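Local coordinates for protein peptide amidase (Stenotrophomonas maltophilia, PDB 1M22) that probably hydrolyses amide bonds, acting as an amidase of the amidase signature family, at residues 75-80 and 117-123; 152-156 and 171-175; 191-195 and 445-449; 228-232 and 477-481; 409-413 and 472-476. One frame throughout, in Å; residues are numbered along the deposited sequence.

Contact 1: 75-80 and 117-123; sequences RGPLHG and LRDAGAV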
# COMPACT_ATOMS: atom_id res chain seq x y z
N ARG A 75 -10.13 16.72 16.54
CA ARG A 75 -9.84 16.94 15.13
C ARG A 75 -10.62 16.06 14.16
O ARG A 75 -10.64 16.32 12.96
CB ARG A 75 -8.34 16.76 14.89
CG ARG A 75 -7.49 17.81 15.58
CD ARG A 75 -6.06 17.33 15.74
NE ARG A 75 -5.21 18.35 16.35
CZ ARG A 75 -4.70 19.39 15.69
NH1 ARG A 75 -4.93 19.54 14.40
NH2 ARG A 75 -3.94 20.27 16.34
N GLY A 76 -11.25 15.01 14.68
CA GLY A 76 -12.00 14.12 13.81
C GLY A 76 -11.86 12.66 14.17
O GLY A 76 -11.32 12.32 15.22
N PRO A 77 -12.33 11.75 13.29
CA PRO A 77 -12.28 10.30 13.48
C PRO A 77 -10.92 9.70 13.80
O PRO A 77 -10.84 8.64 14.43
CB PRO A 77 -12.84 9.76 12.17
CG PRO A 77 -13.76 10.84 11.72
CD PRO A 77 -12.97 12.09 12.01
N LEU A 78 -9.84 10.35 13.37
CA LEU A 78 -8.50 9.83 13.61
C LEU A 78 -7.76 10.48 14.77
O LEU A 78 -6.57 10.23 14.97
CB LEU A 78 -7.65 9.96 12.34
CG LEU A 78 -8.12 9.25 11.07
CD1 LEU A 78 -7.07 9.43 9.98
CD2 LEU A 78 -8.35 7.77 11.34
N HIS A 79 -8.45 11.31 15.55
CA HIS A 79 -7.81 12.00 16.67
C HIS A 79 -7.19 11.02 17.67
O HIS A 79 -7.90 10.24 18.31
CB HIS A 79 -8.83 12.89 17.38
CG HIS A 79 -8.21 13.86 18.34
ND1 HIS A 79 -8.12 15.21 18.07
CD2 HIS A 79 -7.64 13.68 19.55
CE1 HIS A 79 -7.51 15.81 19.07
NE2 HIS A 79 -7.21 14.91 19.98
N GLY A 80 -5.87 11.07 17.79
CA GLY A 80 -5.16 10.21 18.72
C GLY A 80 -4.82 8.81 18.22
O GLY A 80 -4.26 8.02 18.97
N LEU A 117 -2.80 13.93 7.64
CA LEU A 117 -2.99 12.97 8.73
C LEU A 117 -2.77 13.63 10.09
O LEU A 117 -3.52 13.40 11.03
CB LEU A 117 -2.05 11.78 8.57
CG LEU A 117 -2.43 10.79 7.47
CD1 LEU A 117 -1.29 9.83 7.23
CD2 LEU A 117 -3.70 10.04 7.86
N ARG A 118 -1.73 14.45 10.19
CA ARG A 118 -1.46 15.11 11.46
C ARG A 118 -2.54 16.14 11.79
O ARG A 118 -2.93 16.27 12.95
CB ARG A 118 -0.06 15.74 11.45
CG ARG A 118 1.02 14.70 11.73
CD ARG A 118 2.43 15.26 11.67
NE ARG A 118 3.36 14.41 12.42
CZ ARG A 118 4.63 14.22 12.11
NH1 ARG A 118 5.16 14.82 11.05
NH2 ARG A 118 5.39 13.44 12.87
N ASP A 119 -3.04 16.85 10.78
CA ASP A 119 -4.10 17.82 11.03
C ASP A 119 -5.36 17.08 11.50
O ASP A 119 -6.14 17.62 12.28
CB ASP A 119 -4.41 18.62 9.76
CG ASP A 119 -3.28 19.54 9.35
OD1 ASP A 119 -2.64 20.13 10.25
OD2 ASP A 119 -3.03 19.68 8.13
N ALA A 120 -5.53 15.85 11.03
CA ALA A 120 -6.67 15.02 11.40
C ALA A 120 -6.49 14.43 12.81
O ALA A 120 -7.39 13.77 13.33
CB ALA A 120 -6.86 13.89 10.39
N GLY A 121 -5.33 14.66 13.40
CA GLY A 121 -5.08 14.17 14.75
C GLY A 121 -4.35 12.85 14.89
O GLY A 121 -4.18 12.35 16.00
N ALA A 122 -3.93 12.26 13.77
CA ALA A 122 -3.22 10.99 13.85
C ALA A 122 -1.84 11.17 14.47
O ALA A 122 -1.23 12.24 14.37
CB ALA A 122 -3.09 10.37 12.45
N VAL A 123 -1.37 10.12 15.13
CA VAL A 123 -0.06 10.13 15.77
C VAL A 123 0.88 9.27 14.92
O VAL A 123 0.57 8.12 14.63
CB VAL A 123 -0.15 9.51 17.19
CG1 VAL A 123 1.25 9.33 17.78
CG2 VAL A 123 -1.00 10.40 18.09
O HOH W 1 -9.41 18.48 11.61
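The guanidinium of Arg75 meets the end of helix 112-119 edge-on: Arg75 NH1 donates to Asp119 O over 3.1 Å, the acceptor lying almost in the guanidinium plane, while Gly121 CA and Arg118 O approach it obliquely. The chain, extended from CG to NE, runs over the backbone of this turn and brings Arg75 CD within 3.5 Å of Gly121 CA. NH2 is held by a salt bridge to Glu68, so the group joins a helix C-terminus, where its positive charge would probably be favoured by the carbonyl ends of the last turn, to helix 58-70. The His79 ring has Arg75 CA at its edge. Its ND1 accepts from Arg75 N (2.9 Å, 27° out of the ring plane) and NE2 bonds to Arg65 O, which fixes its rotation. Leu78 turns inward, its CD1 reaching Leu117 CD2 at 4.0 Å beside Ala240 and Ile241 of helix 231-241. Gly80 N donates to Gly121 O at 2.8 Å, tying the two backbones together. Gly121, with positive phi, lies against the His79 backbone; its N bonds back to Arg118 O and Ala122 N to Leu117 O. This is a Schellman motif, here packed against a type I turn (Gly76 to His79), just before the parallel neighbours 82-86 and 123-128 enter the central sheet.

Contact 2: 152-156 and 171-175; sequences TRNPY and VAVAA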
# COMPACT_ATOMS: atom_id res chain seq x y z
N THR A 152 12.59 -7.56 6.32
CA THR A 152 11.31 -7.63 7.00
C THR A 152 10.80 -9.06 6.81
O THR A 152 11.01 -9.66 5.75
CB THR A 152 10.31 -6.61 6.41
OG1 THR A 152 10.80 -5.29 6.66
CG2 THR A 152 8.93 -6.76 7.04
N ARG A 153 10.14 -9.60 7.82
CA ARG A 153 9.63 -10.97 7.77
C ARG A 153 8.12 -11.09 7.88
O ARG A 153 7.47 -10.29 8.55
CB ARG A 153 10.28 -11.80 8.89
CG ARG A 153 11.79 -11.89 8.75
CD ARG A 153 12.45 -12.58 9.93
NE ARG A 153 13.89 -12.69 9.74
CZ ARG A 153 14.47 -13.54 8.89
NH1 ARG A 153 13.74 -14.37 8.17
NH2 ARG A 153 15.79 -13.56 8.78
N ASN A 154 7.57 -12.10 7.21
CA ASN A 154 6.13 -12.34 7.25
C ASN A 154 5.80 -12.88 8.65
O ASN A 154 6.37 -13.88 9.08
CB ASN A 154 5.75 -13.37 6.19
CG ASN A 154 4.26 -13.49 6.01
OD1 ASN A 154 3.51 -13.66 6.98
ND2 ASN A 154 3.80 -13.42 4.76
N PRO A 155 4.89 -12.22 9.37
CA PRO A 155 4.55 -12.69 10.72
C PRO A 155 3.84 -14.03 10.81
O PRO A 155 3.80 -14.65 11.88
CB PRO A 155 3.71 -11.54 11.28
CG PRO A 155 3.00 -11.02 10.06
CD PRO A 155 4.09 -11.04 9.00
N TYR A 156 3.28 -14.50 9.70
CA TYR A 156 2.58 -15.78 9.69
C TYR A 156 3.56 -16.95 9.65
O TYR A 156 3.22 -18.06 10.04
CB TYR A 156 1.59 -15.85 8.52
CG TYR A 156 0.40 -14.94 8.71
CD1 TYR A 156 0.48 -13.58 8.40
CD2 TYR A 156 -0.78 -15.42 9.28
CE1 TYR A 156 -0.58 -12.72 8.67
CE2 TYR A 156 -1.85 -14.56 9.55
CZ TYR A 156 -1.74 -13.22 9.24
OH TYR A 156 -2.79 -12.36 9.52
N VAL A 171 3.14 -5.82 7.22
CA VAL A 171 3.50 -6.63 8.37
C VAL A 171 3.10 -5.95 9.68
O VAL A 171 2.55 -6.58 10.58
CB VAL A 171 5.01 -6.93 8.39
CG1 VAL A 171 5.41 -7.57 9.72
CG2 VAL A 171 5.36 -7.86 7.24
N ALA A 172 3.37 -4.65 9.79
CA ALA A 172 3.03 -3.92 11.00
C ALA A 172 1.53 -3.97 11.30
O ALA A 172 1.13 -4.18 12.45
CB ALA A 172 3.48 -2.47 10.88
N VAL A 173 0.71 -3.79 10.28
CA VAL A 173 -0.73 -3.84 10.48
C VAL A 173 -1.18 -5.26 10.86
O VAL A 173 -2.01 -5.44 11.75
CB VAL A 173 -1.48 -3.35 9.22
CG1 VAL A 173 -2.97 -3.61 9.35
CG2 VAL A 173 -1.21 -1.86 9.02
N ALA A 174 -0.62 -6.26 10.18
CA ALA A 174 -0.98 -7.65 10.46
C ALA A 174 -0.58 -8.08 11.86
O ALA A 174 -1.26 -8.90 12.47
CB ALA A 174 -0.32 -8.56 9.43
N ALA A 175 0.53 -7.54 12.35
CA ALA A 175 1.06 -7.88 13.67
C ALA A 175 0.59 -6.94 14.77
O ALA A 175 1.06 -7.00 15.89
CB ALA A 175 2.59 -7.89 13.62
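Pro155 and the residues just before it pass, without regular structure, beside the last turn of helix 167-174, where Ala175 leaves helical angles while its N still bonds to Val171 O at 2.9 Å. An Asx turn shapes the loop: Asn154 OD1 accepts from Tyr156 N in the plane of its carbonyl, and ND2 bonds to Ser161 O and Ile196 O. Asn154 thus points off the helix and Pro155 onto it. Val171 carries most of the packing. With CG1 anti to the backbone N (chi1 170°), its two methyls spread under the loop. Val171 CG1 touches Pro155 CD at 3.8 Å, and Val171 CG2 meets Thr152 CG2 at 3.7 Å, the two side chains lying alongside each other, pointing opposite ways. The methyl of Thr152 faces the helix, whereas OG1 is engaged with Arg49 O and Asn129 ND2. Further along, Ala174 CB touches both Pro155 CG, 4.2 Å away, and Tyr156, whose CE1 it approaches obliquely, the two loop residues covering one side of the methyl. Tyr156 OH continues to Arg488 O, linking this layer to the C-terminal tail. Between the Thr152 and Pro155 contacts, Arg153 O rests on both valine methyls, 3.5 Å from Val171 CG2 and 3.6 Å from Val171 CG1.

Contact 3: 191-195 and 445-449; sequences VCPAA and PSLTV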
# COMPACT_ATOMS: atom_id res chain seq x y z
N VAL A 191 -1.30 -3.82 -2.79
CA VAL A 191 -2.16 -5.00 -2.74
C VAL A 191 -1.47 -6.34 -2.56
O VAL A 191 -2.02 -7.22 -1.91
CB VAL A 191 -3.12 -5.05 -3.96
CG1 VAL A 191 -4.04 -3.83 -3.95
CG2 VAL A 191 -2.34 -5.12 -5.26
N CYS A 192 -0.28 -6.50 -3.12
CA CYS A 192 0.41 -7.78 -2.98
C CYS A 192 0.85 -8.03 -1.54
O CYS A 192 0.53 -9.06 -0.96
CB CYS A 192 1.60 -7.86 -3.93
SG CYS A 192 1.99 -9.55 -4.41
N PRO A 193 1.61 -7.09 -0.93
CA PRO A 193 2.00 -7.37 0.45
C PRO A 193 0.80 -7.39 1.39
O PRO A 193 0.81 -8.08 2.41
CB PRO A 193 3.02 -6.27 0.77
CG PRO A 193 2.68 -5.17 -0.19
CD PRO A 193 2.31 -5.90 -1.46
N ALA A 194 -0.25 -6.64 1.07
CA ALA A 194 -1.42 -6.67 1.92
C ALA A 194 -2.01 -8.09 1.91
O ALA A 194 -2.29 -8.67 2.96
CB ALA A 194 -2.46 -5.65 1.44
N ALA A 195 -2.19 -8.66 0.72
CA ALA A 195 -2.75 -10.00 0.60
C ALA A 195 -1.84 -11.05 1.25
O ALA A 195 -2.31 -11.94 1.96
CB ALA A 195 -2.98 -10.35 -0.87
N PRO A 445 -8.39 2.24 -9.39
CA PRO A 445 -8.40 1.70 -8.03
C PRO A 445 -8.49 0.18 -7.90
O PRO A 445 -9.14 -0.49 -8.70
CB PRO A 445 -9.61 2.40 -7.40
CG PRO A 445 -10.57 2.47 -8.56
CD PRO A 445 -9.67 2.91 -9.71
N SER A 446 -7.80 -0.33 -6.89
CA SER A 446 -7.81 -1.76 -6.59
C SER A 446 -7.83 -1.90 -5.07
O SER A 446 -7.36 -1.02 -4.36
CB SER A 446 -6.59 -2.46 -7.20
OG SER A 446 -5.38 -1.95 -6.69
N LEU A 447 -8.39 -3.00 -4.59
CA LEU A 447 -8.53 -3.21 -3.15
C LEU A 447 -8.54 -4.70 -2.86
O LEU A 447 -9.32 -5.45 -3.46
CB LEU A 447 -9.86 -2.58 -2.71
CG LEU A 447 -10.26 -2.34 -1.26
CD1 LEU A 447 -11.58 -1.57 -1.23
CD2 LEU A 447 -10.41 -3.66 -0.53
N THR A 448 -7.68 -5.14 -1.95
CA THR A 448 -7.64 -6.55 -1.59
C THR A 448 -8.19 -6.76 -0.18
O THR A 448 -7.92 -5.96 0.72
CB THR A 448 -6.20 -7.13 -1.70
OG1 THR A 448 -6.22 -8.53 -1.39
CG2 THR A 448 -5.25 -6.42 -0.74
N VAL A 449 -8.97 -7.82 -0.02
CA VAL A 449 -9.58 -8.18 1.26
C VAL A 449 -9.23 -9.64 1.57
O VAL A 449 -9.30 -10.49 0.69
CB VAL A 449 -11.13 -8.06 1.22
CG1 VAL A 449 -11.72 -8.41 2.58
CG2 VAL A 449 -11.53 -6.66 0.79
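Ser446 opens strand 446-454 and lays its hydroxyl against Val191, the first residue of helix 191-196. Ser446 OG is 3.6 Å from Val191 CG1, and the serine side chain also touches Lys203 on the neighbouring strand and Ala439 of helix 436-442. This is a helix resting on one face of the mixed central sheet of the amidase fold. The axes of the short segments 191-195 and 446-449 run nearly parallel, 7° apart, and approach to 8.3 Å. The small residues Ala194 and Ala195, together with Val191, form the surface that the strand meets.

Leu447, next in the strand, turns its side chain to the other face, where it packs on Ala477 of helix 470-484; the sheet is thereby sandwiched between helices. The alternation brings Thr448 back to the first helix, and this residue makes most of the contact from the strand side. Its CG2 lies between the backbone N and the carbonyl carbon, with OG1 anti to the N (chi1 -178°), so that the methyl enters the helix surface and the hydroxyl lies along it. Thr448 CG2 is 4.1 Å from Val191 CB and 3.5 Å from Val191 O, a carbonyl whose hydrogen bond comes from Ala195 N at 3.0 Å. Thr448 OG1 has its polar partner in Thr417 OG1, a residue whose side chain also touches Ala195. Val191 N bonds to Glu185 OE1, tying the helix start to the end of strand 180-185, across the loop that carries the nucleophile Ser189. Thr448 OG1 rests 3.8 Å from Ala195 CB, and Thr448 CG2 abuts Ala194 CB at 3.6 Å.

Contact 4: 228-232 and 477-481; sequences ARSVA and AYAYE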
# COMPACT_ATOMS: atom_id res chain seq x y z
N ALA A 228 -4.72 -1.70 6.29
CA ALA A 228 -5.41 -1.88 7.55
C ALA A 228 -5.93 -3.30 7.69
O ALA A 228 -5.95 -4.05 6.73
CB ALA A 228 -6.57 -0.90 7.63
N ARG A 229 -6.37 -3.65 8.89
CA ARG A 229 -6.89 -4.99 9.11
C ARG A 229 -8.33 -5.12 8.64
O ARG A 229 -8.81 -6.24 8.43
CB ARG A 229 -6.78 -5.35 10.59
CG ARG A 229 -5.35 -5.54 11.07
CD ARG A 229 -5.29 -5.72 12.58
NE ARG A 229 -5.79 -4.54 13.28
CZ ARG A 229 -5.07 -3.44 13.51
NH1 ARG A 229 -3.81 -3.37 13.10
NH2 ARG A 229 -5.62 -2.41 14.13
N SER A 230 -9.00 -3.99 8.46
CA SER A 230 -10.40 -4.00 8.02
C SER A 230 -10.68 -2.94 6.97
O SER A 230 -9.96 -1.95 6.86
CB SER A 230 -11.32 -3.76 9.22
OG SER A 230 -11.21 -2.41 9.66
N VAL A 231 -11.74 -3.16 6.20
CA VAL A 231 -12.14 -2.21 5.17
C VAL A 231 -12.56 -0.89 5.81
O VAL A 231 -12.27 0.18 5.27
CB VAL A 231 -13.29 -2.79 4.31
CG1 VAL A 231 -13.78 -1.74 3.32
CG2 VAL A 231 -12.81 -4.04 3.57
N ALA A 232 -13.24 -0.95 6.95
CA ALA A 232 -13.67 0.27 7.63
C ALA A 232 -12.47 1.14 8.00
O ALA A 232 -12.50 2.36 7.86
CB ALA A 232 -14.47 -0.08 8.88
N ALA A 477 -16.45 -4.38 -1.21
CA ALA A 477 -15.45 -5.04 -0.39
C ALA A 477 -15.92 -5.18 1.05
O ALA A 477 -15.72 -6.22 1.68
CB ALA A 477 -14.14 -4.26 -0.45
N TYR A 478 -16.56 -4.14 1.57
CA TYR A 478 -17.07 -4.18 2.93
C TYR A 478 -18.16 -5.24 3.07
O TYR A 478 -18.17 -6.02 4.02
CB TYR A 478 -17.63 -2.81 3.32
CG TYR A 478 -18.18 -2.75 4.73
CD1 TYR A 478 -17.32 -2.72 5.83
CD2 TYR A 478 -19.55 -2.74 4.97
CE1 TYR A 478 -17.81 -2.67 7.13
CE2 TYR A 478 -20.06 -2.69 6.27
CZ TYR A 478 -19.18 -2.65 7.34
OH TYR A 478 -19.67 -2.59 8.63
N ALA A 479 -19.09 -5.26 2.11
CA ALA A 479 -20.18 -6.24 2.15
C ALA A 479 -19.63 -7.66 2.13
O ALA A 479 -20.13 -8.54 2.82
CB ALA A 479 -21.11 -6.01 0.96
N TYR A 480 -18.59 -7.88 1.33
CA TYR A 480 -17.97 -9.20 1.26
C TYR A 480 -17.29 -9.54 2.58
O TYR A 480 -17.46 -10.63 3.13
CB TYR A 480 -16.92 -9.25 0.14
CG TYR A 480 -16.04 -10.47 0.23
CD1 TYR A 480 -16.51 -11.74 -0.13
CD2 TYR A 480 -14.75 -10.38 0.77
CE1 TYR A 480 -15.73 -12.88 0.06
CE2 TYR A 480 -13.97 -11.51 0.96
CZ TYR A 480 -14.46 -12.75 0.60
OH TYR A 480 -13.69 -13.87 0.83
N GLU A 481 -16.52 -8.59 3.10
CA GLU A 481 -15.80 -8.77 4.34
C GLU A 481 -16.71 -9.07 5.53
O GLU A 481 -16.42 -9.94 6.35
CB GLU A 481 -14.99 -7.51 4.64
CG GLU A 481 -14.22 -7.56 5.94
CD GLU A 481 -13.85 -6.17 6.42
OE1 GLU A 481 -14.76 -5.34 6.61
OE2 GLU A 481 -12.64 -5.91 6.61
O HOH W 2 -10.58 -7.69 6.68
O HOH W 3 -14.52 -3.23 8.04
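The N-terminus of helix 231-241 is held here by an acidic side chain from a second helix: Glu481 of helix 470-484 offers OE2 to the first-turn amide Val231 N at 2.9 Å. The bond is fairly straight (158° at the hydrogen) and reaches OE2 on its syn side, 27° out of the carboxylate plane. With CG anti to the backbone N (chi1 178°) and the chain extended beyond it, Glu481 reaches over from its own helix to the start of the other. Glu481 OE2 also passes 3.3 Å from Ser230 CA.

Two waters complete the grip. Water 2 donates to OE2 of Glu481 and to Arg229 O. Water 3 donates to Glu481 OE1 at 2.6 Å and accepts from Ala232 N, so that the second amide of the turn is served indirectly. Ser230 stands at the N-cap position: its OG bonds to Asp233 N inside the helix, and also to Asp12 OD1. Internal cap and external carboxylate thus share the amides of one helix start, whose dipole would probably favour the negative charge of Glu481.

Beneath the polar layer Val231 is the apolar wedge. Val231 CG1, anti to the backbone N, meets Tyr478 CB at 4.0 Å, the two side chains crossing at a slant, and the valine CB lies at the edge of the tyrosine ring. Val231 CG2 faces Ala477 CB at 4.2 Å and the flank of the carboxylate, 3.6 Å from Glu481 OE2. Val231 and Ala477 both also touch Val449, on the strand that runs under the two helices.

Contact 5: 409-413 and 472-476; sequences QLDAL and KLIEM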
# COMPACT_ATOMS: atom_id res chain seq x y z
N GLN A 409 -21.47 -5.19 -18.52
CA GLN A 409 -22.01 -4.14 -17.65
C GLN A 409 -21.72 -4.47 -16.19
O GLN A 409 -22.63 -4.63 -15.37
CB GLN A 409 -23.52 -3.96 -17.86
CG GLN A 409 -24.00 -2.61 -17.33
CD GLN A 409 -25.46 -2.34 -17.60
OE1 GLN A 409 -25.93 -2.46 -18.72
NE2 GLN A 409 -26.18 -1.94 -16.56
N LEU A 410 -20.43 -4.56 -15.89
CA LEU A 410 -19.96 -4.89 -14.55
C LEU A 410 -19.57 -3.68 -13.72
O LEU A 410 -19.23 -2.62 -14.25
CB LEU A 410 -18.75 -5.82 -14.66
CG LEU A 410 -18.94 -7.06 -15.53
CD1 LEU A 410 -17.61 -7.76 -15.71
CD2 LEU A 410 -19.96 -8.00 -14.88
N ASP A 411 -19.62 -3.85 -12.40
CA ASP A 411 -19.25 -2.81 -11.45
C ASP A 411 -17.81 -2.98 -11.00
O ASP A 411 -17.16 -2.02 -10.60
CB ASP A 411 -20.16 -2.88 -10.23
CG ASP A 411 -21.58 -2.54 -10.55
OD1 ASP A 411 -22.43 -3.45 -10.60
OD2 ASP A 411 -21.85 -1.34 -10.77
N ALA A 412 -17.32 -4.21 -11.07
CA ALA A 412 -15.96 -4.50 -10.66
C ALA A 412 -15.50 -5.85 -11.20
O ALA A 412 -16.30 -6.67 -11.64
CB ALA A 412 -15.85 -4.50 -9.14
N LEU A 413 -14.18 -6.04 -11.15
CA LEU A 413 -13.56 -7.28 -11.57
C LEU A 413 -12.92 -7.82 -10.30
O LEU A 413 -12.39 -7.06 -9.49
CB LEU A 413 -12.48 -7.02 -12.62
CG LEU A 413 -12.95 -6.29 -13.88
CD1 LEU A 413 -11.77 -5.99 -14.78
CD2 LEU A 413 -13.98 -7.15 -14.60
N LYS A 472 -17.73 2.79 -4.67
CA LYS A 472 -18.37 1.52 -5.02
C LYS A 472 -17.52 0.32 -4.62
O LYS A 472 -18.04 -0.68 -4.12
CB LYS A 472 -18.65 1.47 -6.53
CG LYS A 472 -19.37 0.21 -6.98
CD LYS A 472 -19.42 0.09 -8.50
CE LYS A 472 -20.22 1.22 -9.13
NZ LYS A 472 -20.27 1.08 -10.61
N LEU A 473 -16.21 0.41 -4.84
CA LEU A 473 -15.33 -0.69 -4.47
C LEU A 473 -15.36 -0.94 -2.97
O LEU A 473 -15.34 -2.08 -2.52
CB LEU A 473 -13.90 -0.42 -4.92
CG LEU A 473 -13.63 -0.47 -6.43
CD1 LEU A 473 -12.14 -0.31 -6.68
CD2 LEU A 473 -14.12 -1.79 -7.00
N ILE A 474 -15.41 0.14 -2.20
CA ILE A 474 -15.46 0.01 -0.75
C ILE A 474 -16.76 -0.64 -0.30
O ILE A 474 -16.76 -1.51 0.57
CB ILE A 474 -15.27 1.38 -0.07
CG1 ILE A 474 -13.80 1.81 -0.22
CG2 ILE A 474 -15.66 1.31 1.40
CD1 ILE A 474 -13.51 3.23 0.24
N GLU A 475 -17.88 -0.23 -0.90
CA GLU A 475 -19.18 -0.81 -0.56
C GLU A 475 -19.16 -2.32 -0.79
O GLU A 475 -19.61 -3.10 0.05
CB GLU A 475 -20.31 -0.25 -1.43
CG GLU A 475 -20.51 1.24 -1.42
CD GLU A 475 -21.71 1.64 -2.26
OE1 GLU A 475 -21.86 1.11 -3.39
OE2 GLU A 475 -22.51 2.48 -1.80
N MET A 476 -18.65 -2.72 -1.95
CA MET A 476 -18.60 -4.13 -2.31
C MET A 476 -17.64 -4.93 -1.44
O MET A 476 -17.98 -6.02 -0.97
CB MET A 476 -18.24 -4.26 -3.79
CG MET A 476 -19.33 -3.69 -4.70
SD MET A 476 -18.98 -3.78 -6.46
CE MET A 476 -19.20 -5.44 -6.75
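Asp411 and Lys472 form a salt bridge, Lys472 NZ donating to Asp411 OD2 at 2.9 Å on the anti lone pair, the one directed away from the other carboxylate oxygen. OD1 is occupied too, accepting from Arg275 N on the adjacent strand, so the carboxylate is fixed at both oxygens. The lysine chain runs roughly perpendicular to that of the aspartate. Lys472 leaves its helix with CG anti to the backbone N; Lys472 CD passes 3.5 Å from Asp411 CB, and the bend beyond it at chi3 (-63°) turns CE and NZ toward the carboxylate, Lys472 CE lying 3.4 Å from Asp411 OD2. Further in, Met476 SD, one helical turn on from the lysine, sits 4.1 Å from Asp411 CB and 4.2 Å from Ala412 CB. Leu473 closes the inner side, its CD2 meeting Ala412 CB at 3.9 Å. The small alanine at the start of strand 412-416 thus takes the two large side chains of helix 470-484 that lean over the sheet. A charged pair on the partly exposed side therefore borders a buried apolar patch. The lysine, together with the amide at OD1, would be expected to keep Asp411 ionised and to tether the residue leading into strand 412-416 to helix 470-484.

In the fold
Contacts 3, 4 and 5 form one continuous cluster: helix 470-484 serves both 4 and 5, which touch through Val231 CG1 and Ile474 CG2, and strand 446-454 of contact 3 packs beneath that helix. Contact 2 joins the cluster from the side, Val173 O receiving a probable hydrogen bond from Arg229 NH1 of contact 4. Contact 1 stands apart, its nearest atoms about 8 Å from contact 4. Contact 3 comes nearest the catalytic residues, with the Val191 side chain about 8 Å from that of the nucleophile Ser189. Leu117 in contact 1 and Thr152 in contact 2 lie about 10 Å from the side chain of Lys86. Contacts 4 and 5 lie away from these sites.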